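PDB 1VEA: Hut operon positive regulatory protein from Bacillus subtilis, which binds cis-acting regulatory sequences on the hut mRNA when histidine is present and prevents transcription termination, thereby switching on the hut operon for histidine utilization. Local coordinates for residues Y76-E81 with I121-Y126; G34-L39 with V106-P111. The protein carries 1 engineered substitution. All blocks are in the same frame, centred on the assembly; numbering follows the deposited sequence.

Interaction 1: residues Y76-E81 with I121-Y126; sequences YHATME and IAVSLY. With HBN (N-(2-naphthyl)histidinamide), chain C.
V123 on strand 121-126 carries the tight part of this contact, with A78 and T79 of helix 76-81 set against its two methyl branches. CG2 of V123 lies 4.1 Å from CB of A78 and 3.9 Å from OG1 of T79, while CG1 of V123 comes to 3.9 Å from CA of T79. Both branches thus touch T79, and CG2 also reaches the A78 methyl. The T79 hydroxyl lies beside its own backbone N (chi1 -56°), where it hydrogen-bonds back to L75 O one turn earlier; its polar need is met within the helix, although V123 has only methyls to offer. I54 of helix 47-61 touches both T79 and V123 and closes the core here.

Packing slackens toward both ends of the strand. At one end, of I121, A78 CB reaches just the backbone O, at 4.3 Å; at the other, L125 brings CD1 to 4.2 Å from T79 O. Beyond the core, the partly exposed H77 does not touch the strand; its ring stacks on H147 of a fourth subunit. E81 serves the ligand instead: its OE2 accepts a bond of 2.7 Å from ND1 of the histidinamide, bent to 138° at the hydrogen, and its CG lies 3.4 Å from naphthyl C8. E81 OE1 pairs with R88 of a third subunit, which also offers F141 O to the ligand. The arrangement is a helix running at 31° to strand 121-126, on a face of an antiparallel sheet, with E81 of that helix forming part of an intersubunit site for a histidine analogue.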
ATOM      1  N   TYR B  76      21.517   8.399  -3.088  1.00 54.56           N
ATOM      2  CA  TYR B  76      20.621   7.287  -3.400  1.00 53.86           C
ATOM      3  C   TYR B  76      19.312   7.343  -2.599  1.00 51.93           C
ATOM      4  O   TYR B  76      18.214   7.245  -3.159  1.00 49.48           O
ATOM      5  CB  TYR B  76      21.353   5.979  -3.125  1.00 56.85           C
ATOM      6  CG  TYR B  76      20.476   4.757  -3.101  1.00 59.06           C
ATOM      7  CD1 TYR B  76      19.975   4.210  -4.276  1.00 58.85           C
ATOM      8  CD2 TYR B  76      20.174   4.128  -1.896  1.00 60.74           C
ATOM      9  CE1 TYR B  76      19.197   3.059  -4.256  1.00 60.58           C
ATOM     10  CE2 TYR B  76      19.400   2.979  -1.860  1.00 61.82           C
ATOM     11  CZ  TYR B  76      18.917   2.446  -3.041  1.00 63.09           C
ATOM     12  OH  TYR B  76      18.176   1.283  -2.997  1.00 66.08           O
ATOM     13  N   HIS B  77      19.448   7.506  -1.289  1.00 48.73           N
ATOM     14  CA  HIS B  77      18.309   7.594  -0.392  1.00 46.46           C
ATOM     15  C   HIS B  77      17.412   8.771  -0.724  1.00 45.99           C
ATOM     16  O   HIS B  77      16.180   8.677  -0.651  1.00 46.54           O
ATOM     17  CB  HIS B  77      18.811   7.700   1.036  1.00 44.71           C
ATOM     18  CG  HIS B  77      19.431   6.438   1.534  1.00 43.41           C
ATOM     19  ND1 HIS B  77      20.562   6.423   2.320  1.00 42.20           N
ATOM     20  CD2 HIS B  77      19.093   5.143   1.330  1.00 41.04           C
ATOM     21  CE1 HIS B  77      20.900   5.173   2.574  1.00 42.34           C
ATOM     22  NE2 HIS B  77      20.025   4.377   1.983  1.00 43.17           N
ATOM     23  N   ALA B  78      18.039   9.881  -1.088  1.00 46.10           N
ATOM     24  CA  ALA B  78      17.322  11.093  -1.454  1.00 47.10           C
ATOM     25  C   ALA B  78      16.526  10.842  -2.737  1.00 47.70           C
ATOM     26  O   ALA B  78      15.372  11.247  -2.868  1.00 48.31           O
ATOM     27  CB  ALA B  78      18.317  12.214  -1.673  1.00 45.02           C
ATOM     28  N   THR B  79      17.168  10.153  -3.672  1.00 49.46           N
ATOM     29  CA  THR B  79      16.588   9.839  -4.969  1.00 50.57           C
ATOM     30  C   THR B  79      15.432   8.849  -4.846  1.00 52.35           C
ATOM     31  O   THR B  79      14.433   8.951  -5.569  1.00 50.90           O
ATOM     32  CB  THR B  79      17.678   9.245  -5.896  1.00 50.96           C
ATOM     33  OG1 THR B  79      18.767  10.169  -5.993  1.00 47.36           O
ATOM     34  CG2 THR B  79      17.118   8.963  -7.289  1.00 49.81           C
ATOM     35  N   MET B  80      15.584   7.889  -3.931  1.00 53.66           N
ATOM     36  CA  MET B  80      14.572   6.868  -3.692  1.00 53.42           C
ATOM     37  C   MET B  80      13.320   7.487  -3.100  1.00 52.48           C
ATOM     38  O   MET B  80      12.205   7.172  -3.507  1.00 51.24           O
ATOM     39  CB  MET B  80      15.116   5.797  -2.747  1.00 56.01           C
ATOM     40  CG  MET B  80      16.176   4.898  -3.372  1.00 61.04           C
ATOM     41  SD  MET B  80      15.580   4.029  -4.861  1.00 64.90           S
ATOM     42  CE  MET B  80      14.572   2.738  -4.130  1.00 63.20           C
ATOM     43  N   GLU B  81      13.499   8.368  -2.126  1.00 51.98           N
ATOM     44  CA  GLU B  81      12.347   9.012  -1.525  1.00 50.70           C
ATOM     45  C   GLU B  81      11.615   9.771  -2.622  1.00 50.47           C
ATOM     46  O   GLU B  81      10.384   9.684  -2.733  1.00 51.56           O
ATOM     47  CB  GLU B  81      12.773   9.977  -0.417  1.00 50.91           C
ATOM     48  CG  GLU B  81      11.668  10.956  -0.067  1.00 51.26           C
ATOM     49  CD  GLU B  81      11.588  11.276   1.408  1.00 52.70           C
ATOM     50  OE1 GLU B  81      12.597  11.058   2.132  1.00 50.48           O
ATOM     51  OE2 GLU B  81      10.502  11.752   1.829  1.00 49.06           O
ATOM     52  N   ILE B 121      21.148  17.741   0.775  1.00 69.20           N
ATOM     53  CA  ILE B 121      21.070  17.468  -0.644  1.00 65.13           C
ATOM     54  C   ILE B 121      19.636  17.122  -1.015  1.00 62.62           C
ATOM     55  O   ILE B 121      19.022  16.244  -0.413  1.00 61.58           O
ATOM     56  CB  ILE B 121      22.021  16.310  -1.012  1.00 64.16           C
ATOM     57  CG1 ILE B 121      21.896  15.971  -2.487  1.00 62.19           C
ATOM     58  CG2 ILE B 121      21.707  15.090  -0.182  1.00 65.60           C
ATOM     59  CD1 ILE B 121      22.954  15.006  -2.940  1.00 63.34           C
ATOM     60  N   ALA B 122      19.093  17.835  -1.993  1.00 59.42           N
ATOM     61  CA  ALA B 122      17.729  17.587  -2.423  1.00 56.82           C
ATOM     62  C   ALA B 122      17.685  17.049  -3.845  1.00 55.50           C
ATOM     63  O   ALA B 122      18.493  17.413  -4.697  1.00 54.55           O
ATOM     64  CB  ALA B 122      16.901  18.869  -2.315  1.00 54.06           C
ATOM     65  N   VAL B 123      16.732  16.161  -4.081  1.00 54.16           N
ATOM     66  CA  VAL B 123      16.531  15.553  -5.383  1.00 51.40           C
ATOM     67  C   VAL B 123      15.046  15.599  -5.639  1.00 50.04           C
ATOM     68  O   VAL B 123      14.277  14.919  -4.957  1.00 53.03           O
ATOM     69  CB  VAL B 123      16.981  14.087  -5.391  1.00 51.24           C
ATOM     70  CG1 VAL B 123      16.414  13.379  -6.602  1.00 50.23           C
ATOM     71  CG2 VAL B 123      18.498  14.013  -5.386  1.00 50.20           C
ATOM     72  N   SER B 124      14.638  16.415  -6.600  1.00 47.68           N
ATOM     73  CA  SER B 124      13.227  16.548  -6.945  1.00 46.72           C
ATOM     74  C   SER B 124      12.998  16.047  -8.367  1.00 45.84           C
ATOM     75  O   SER B 124      13.801  16.293  -9.254  1.00 47.70           O
ATOM     76  CB  SER B 124      12.796  18.011  -6.830  1.00 44.09           C
ATOM     77  OG  SER B 124      13.660  18.833  -7.588  1.00 43.07           O
ATOM     78  N   LEU B 125      11.893  15.352  -8.582  1.00 45.20           N
ATOM     79  CA  LEU B 125      11.587  14.811  -9.896  1.00 46.30           C
ATOM     80  C   LEU B 125      10.221  15.251 -10.404  1.00 47.48           C
ATOM     81  O   LEU B 125       9.241  15.292  -9.661  1.00 46.96           O
ATOM     82  CB  LEU B 125      11.635  13.286  -9.837  1.00 46.44           C
ATOM     83  CG  LEU B 125      12.930  12.753  -9.221  1.00 46.69           C
ATOM     84  CD1 LEU B 125      12.701  11.410  -8.537  1.00 45.55           C
ATOM     85  CD2 LEU B 125      13.971  12.656 -10.301  1.00 46.51           C
ATOM     86  N   TYR B 126      10.159  15.591 -11.679  1.00 49.84           N
ATOM     87  CA  TYR B 126       8.899  15.983 -12.273  1.00 52.83           C
ATOM     88  C   TYR B 126       8.850  15.436 -13.672  1.00 55.72           C
ATOM     89  O   TYR B 126       9.775  15.636 -14.451  1.00 58.09           O
ATOM     90  CB  TYR B 126       8.753  17.488 -12.348  1.00 51.03           C
ATOM     91  CG  TYR B 126       7.467  17.886 -13.032  1.00 49.01           C
ATOM     92  CD1 TYR B 126       6.231  17.650 -12.426  1.00 49.40           C
ATOM     93  CD2 TYR B 126       7.483  18.492 -14.280  1.00 46.47           C
ATOM     94  CE1 TYR B 126       5.041  18.016 -13.049  1.00 49.37           C
ATOM     95  CE2 TYR B 126       6.311  18.861 -14.910  1.00 47.60           C
ATOM     96  CZ  TYR B 126       5.094  18.626 -14.296  1.00 49.53           C
ATOM     97  OH  TYR B 126       3.938  19.014 -14.935  1.00 50.60           O
TER
HETATM   98  C1  HBN C1001      10.398   7.321   2.472  0.50 73.45           C
HETATM   99  C2  HBN C1001      10.547   5.993   2.926  0.50 73.81           C
HETATM  100  C3  HBN C1001       9.678   4.971   2.454  0.50 74.39           C
HETATM  101  C4  HBN C1001       8.645   5.265   1.518  0.50 74.38           C
HETATM  102  C4A HBN C1001       8.472   6.593   1.043  0.50 73.53           C
HETATM  103  C8A HBN C1001       9.378   7.644   1.539  0.50 73.32           C
HETATM  104  C8  HBN C1001       9.216   8.945   1.077  0.50 73.45           C
HETATM  105  C7  HBN C1001       8.204   9.297   0.140  0.50 73.47           C
HETATM  106  C6  HBN C1001       7.316   8.288  -0.347  0.50 72.87           C
HETATM  107  C5  HBN C1001       7.448   6.940   0.103  0.50 73.80           C
HETATM  108  N1  HBN C1001       8.104  10.510  -0.256  0.50 74.56           N
HETATM  109  N   HBN C1001       7.166  13.656  -2.106  0.50 72.65           N
HETATM  110  CA  HBN C1001       7.958  12.734  -1.312  0.50 74.34           C
HETATM  111  C   HBN C1001       7.916  11.226  -1.503  0.50 74.11           C
HETATM  112  O   HBN C1001       7.797  10.731  -2.606  0.50 74.80           O
HETATM  113  CB  HBN C1001       8.817  13.120  -0.357  0.50 74.81           C
HETATM  114  CG  HBN C1001       9.287  14.408   0.233  0.50 75.42           C
HETATM  115  ND1 HBN C1001      10.097  14.415   1.350  0.50 76.44           N
HETATM  116  CD2 HBN C1001       9.018  15.691  -0.225  0.50 75.56           C
HETATM  117  CE1 HBN C1001      10.257  15.753   1.478  0.50 76.03           C
HETATM  118  NE2 HBN C1001       9.654  16.605   0.592  0.50 76.46           N

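Interaction 2: residues G34-L39 with V106-P111; sequences GWKVCL and VLRGNP
V106 opens the pairing from its backbone: its N donates to C38 O over 2.8 Å, nearly in line with the carbonyl, and its CB faces CB of C38. The V106 carbonyl receives a CA-H...O contact from V37.

At L107 the contact turns apolar. CD1 lies alongside V37, 3.8 Å from its CG2, whereas L107 CD2 stands over one face of the W35 indole, offset toward the rim, 4.2 Å from W35 CD2. L12 and L30 touch the same leucine, so the branches sit in a pocket shared with helices 9-18 and 23-31.

R108 forms a single antiparallel hydrogen-bonded pair with K36. K36 N reaches R108 O at 2.8 Å and 162°, and R108 N returns a bond of 3.0 Å to K36 O, both in the carbonyl planes. The two side chains run side by side the same way, CD of R108 4.1 Å from CG of K36. With CG anti to its backbone N (chi1 -175°) and a bend at chi2, R108 carries its guanidinium to E71 and D119, as salt bridges, and to V63 O.

G109 places its CA 3.7 Å from CE3 of W35. N110 and P111 then meet the ring obliquely with backbone atoms, N110 N lying 3.7 Å from CZ3 of W35.

Chemically, backbone bonds tie the segment before strand 39-42 to the sheet, and W35, V37 and L107 form an apolar cluster beside helices 9-18 and 23-31. The K36 ammonium and the R108 guanidinium are near but not touching; the salt bridges of R108 with E71 and D119 probably offset any repulsion.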
ATOM      1  N   GLY B  34      26.589  29.423  -2.881  1.00 69.52           N
ATOM      2  CA  GLY B  34      27.110  28.254  -2.199  1.00 67.22           C
ATOM      3  C   GLY B  34      26.481  26.922  -2.563  1.00 66.93           C
ATOM      4  O   GLY B  34      26.926  25.873  -2.077  1.00 68.36           O
ATOM      5  N   TRP B  35      25.458  26.937  -3.413  1.00 64.26           N
ATOM      6  CA  TRP B  35      24.803  25.693  -3.800  1.00 61.34           C
ATOM      7  C   TRP B  35      25.480  25.050  -4.999  1.00 60.98           C
ATOM      8  O   TRP B  35      25.992  25.735  -5.877  1.00 62.16           O
ATOM      9  CB  TRP B  35      23.330  25.940  -4.161  1.00 60.32           C
ATOM     10  CG  TRP B  35      22.471  26.552  -3.089  1.00 56.91           C
ATOM     11  CD1 TRP B  35      21.979  27.829  -3.060  1.00 57.27           C
ATOM     12  CD2 TRP B  35      21.934  25.892  -1.939  1.00 54.64           C
ATOM     13  NE1 TRP B  35      21.161  28.000  -1.964  1.00 55.95           N
ATOM     14  CE2 TRP B  35      21.116  26.822  -1.262  1.00 55.52           C
ATOM     15  CE3 TRP B  35      22.060  24.602  -1.414  1.00 54.38           C
ATOM     16  CZ2 TRP B  35      20.430  26.498  -0.092  1.00 54.82           C
ATOM     17  CZ3 TRP B  35      21.379  24.282  -0.249  1.00 53.13           C
ATOM     18  CH2 TRP B  35      20.576  25.224   0.397  1.00 53.09           C
ATOM     19  N   LYS B  36      25.473  23.724  -5.026  1.00 61.30           N
ATOM     20  CA  LYS B  36      26.027  22.946  -6.131  1.00 61.13           C
ATOM     21  C   LYS B  36      24.765  22.470  -6.827  1.00 62.07           C
ATOM     22  O   LYS B  36      23.898  21.888  -6.178  1.00 62.30           O
ATOM     23  CB  LYS B  36      26.786  21.734  -5.606  1.00 61.21           C
ATOM     24  CG  LYS B  36      27.897  22.053  -4.638  1.00 62.55           C
ATOM     25  CD  LYS B  36      29.086  22.658  -5.352  1.00 66.79           C
ATOM     26  CE  LYS B  36      30.306  22.656  -4.447  1.00 69.15           C
ATOM     27  NZ  LYS B  36      30.586  21.280  -3.928  1.00 71.01           N
ATOM     28  N   VAL B  37      24.643  22.706  -8.130  1.00 63.24           N
ATOM     29  CA  VAL B  37      23.432  22.293  -8.836  1.00 62.19           C
ATOM     30  C   VAL B  37      23.682  21.175  -9.841  1.00 62.76           C
ATOM     31  O   VAL B  37      24.812  20.727 -10.000  1.00 62.85           O
ATOM     32  CB  VAL B  37      22.783  23.489  -9.539  1.00 60.18           C
ATOM     33  CG1 VAL B  37      21.404  23.119 -10.028  1.00 59.67           C
ATOM     34  CG2 VAL B  37      22.714  24.663  -8.583  1.00 60.18           C
ATOM     35  N   CYS B  38      22.617  20.735 -10.513  1.00 64.35           N
ATOM     36  CA  CYS B  38      22.688  19.654 -11.495  1.00 65.79           C
ATOM     37  C   CYS B  38      21.279  19.260 -11.958  1.00 66.75           C
ATOM     38  O   CYS B  38      20.438  18.916 -11.133  1.00 68.24           O
ATOM     39  CB  CYS B  38      23.375  18.443 -10.863  1.00 67.17           C
ATOM     40  SG  CYS B  38      23.173  16.900 -11.758  1.00 72.10           S
ATOM     41  N   LEU B  39      21.025  19.311 -13.269  1.00 66.36           N
ATOM     42  CA  LEU B  39      19.716  18.944 -13.823  1.00 65.21           C
ATOM     43  C   LEU B  39      19.836  17.871 -14.894  1.00 66.07           C
ATOM     44  O   LEU B  39      20.943  17.476 -15.258  1.00 67.85           O
ATOM     45  CB  LEU B  39      19.011  20.148 -14.435  1.00 63.15           C
ATOM     46  CG  LEU B  39      18.721  21.318 -13.513  1.00 61.77           C
ATOM     47  CD1 LEU B  39      20.018  22.040 -13.181  1.00 62.92           C
ATOM     48  CD2 LEU B  39      17.751  22.257 -14.197  1.00 61.70           C
ATOM     49  N   VAL B 106      19.007  18.553  -8.758  1.00 48.99           N
ATOM     50  CA  VAL B 106      19.679  18.110  -7.560  1.00 47.33           C
ATOM     51  C   VAL B 106      20.382  19.323  -7.016  1.00 49.60           C
ATOM     52  O   VAL B 106      21.018  20.045  -7.767  1.00 50.38           O
ATOM     53  CB  VAL B 106      20.718  17.040  -7.884  1.00 45.26           C
ATOM     54  CG1 VAL B 106      21.226  16.401  -6.603  1.00 40.87           C
ATOM     55  CG2 VAL B 106      20.114  16.010  -8.831  1.00 43.09           C
ATOM     56  N   LEU B 107      20.241  19.560  -5.716  1.00 52.12           N
ATOM     57  CA  LEU B 107      20.875  20.693  -5.062  1.00 53.60           C
ATOM     58  C   LEU B 107      21.661  20.127  -3.900  1.00 55.95           C
ATOM     59  O   LEU B 107      21.200  19.220  -3.214  1.00 56.92           O
ATOM     60  CB  LEU B 107      19.824  21.682  -4.544  1.00 53.28           C
ATOM     61  CG  LEU B 107      19.994  23.157  -4.935  1.00 53.83           C
ATOM     62  CD1 LEU B 107      19.816  23.303  -6.445  1.00 54.94           C
ATOM     63  CD2 LEU B 107      18.972  24.024  -4.216  1.00 52.91           C
ATOM     64  N   ARG B 108      22.853  20.657  -3.681  1.00 58.17           N
ATOM     65  CA  ARG B 108      23.689  20.192  -2.592  1.00 60.14           C
ATOM     66  C   ARG B 108      24.342  21.423  -1.979  1.00 61.65           C
ATOM     67  O   ARG B 108      24.871  22.265  -2.688  1.00 61.12           O
ATOM     68  CB  ARG B 108      24.728  19.205  -3.144  1.00 61.64           C
ATOM     69  CG  ARG B 108      25.615  18.520  -2.108  1.00 64.53           C
ATOM     70  CD  ARG B 108      26.751  19.425  -1.646  1.00 66.65           C
ATOM     71  NE  ARG B 108      27.648  18.784  -0.685  1.00 66.69           N
ATOM     72  CZ  ARG B 108      28.323  17.663  -0.917  1.00 66.77           C
ATOM     73  NH1 ARG B 108      28.205  17.040  -2.081  1.00 67.43           N
ATOM     74  NH2 ARG B 108      29.128  17.172   0.014  1.00 68.00           N
ATOM     75  N   GLY B 109      24.284  21.532  -0.659  1.00 64.78           N
ATOM     76  CA  GLY B 109      24.873  22.674   0.001  1.00 67.04           C
ATOM     77  C   GLY B 109      24.501  22.669   1.466  1.00 69.38           C
ATOM     78  O   GLY B 109      24.371  21.612   2.082  1.00 69.12           O
ATOM     79  N   ASN B 110      24.306  23.848   2.042  1.00 72.15           N
ATOM     80  CA  ASN B 110      23.967  23.902   3.456  1.00 75.23           C
ATOM     81  C   ASN B 110      22.754  24.703   3.883  1.00 78.69           C
ATOM     82  O   ASN B 110      22.813  25.914   3.938  1.00 78.92           O
ATOM     83  CB  ASN B 110      25.159  24.398   4.259  1.00 76.37           C
ATOM     84  CG  ASN B 110      24.834  24.529   5.752  1.00 77.55           C
ATOM     85  OD1 ASN B 110      25.647  24.974   6.564  1.00 79.35           O
ATOM     86  ND2 ASN B 110      23.627  24.121   6.114  1.00 77.14           N
ATOM     87  N   PRO B 111      21.621  24.029   4.169  1.00 82.58           N
ATOM     88  CA  PRO B 111      20.428  24.776   4.609  1.00 85.29           C
ATOM     89  C   PRO B 111      20.916  25.397   5.924  1.00 89.07           C
ATOM     90  O   PRO B 111      20.550  24.953   7.022  1.00 90.49           O
ATOM     91  CB  PRO B 111      19.389  23.677   4.849  1.00 83.63           C
ATOM     92  CG  PRO B 111      19.838  22.557   3.959  1.00 82.00           C
ATOM     93  CD  PRO B 111      21.338  22.586   4.054  1.00 81.90           C
TER

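How the interactions relate
Interactions 1 and 2 lie with their centres 12 Å apart and alternate along the chain: 34-39, 76-81, 106-111, 121-126. They meet in the antiparallel sheet, where strands 100-109 and 120-130 are consecutive neighbours, and A122 N lies 2.8 Å from L107 O in a probable hydrogen bond. V123 also packs its CG2 against CG1 of V106. Interaction 1 sets helix 70-86 against the sheet; interaction 2 brings the loop after helix 23-31 to strand 100-109, leading into strand 39-42, outermost in this chain's sheet. Together they bind chain-distant pieces to one sheet, which links the ligand-contacting helix with the N-terminal helices of the same subunit.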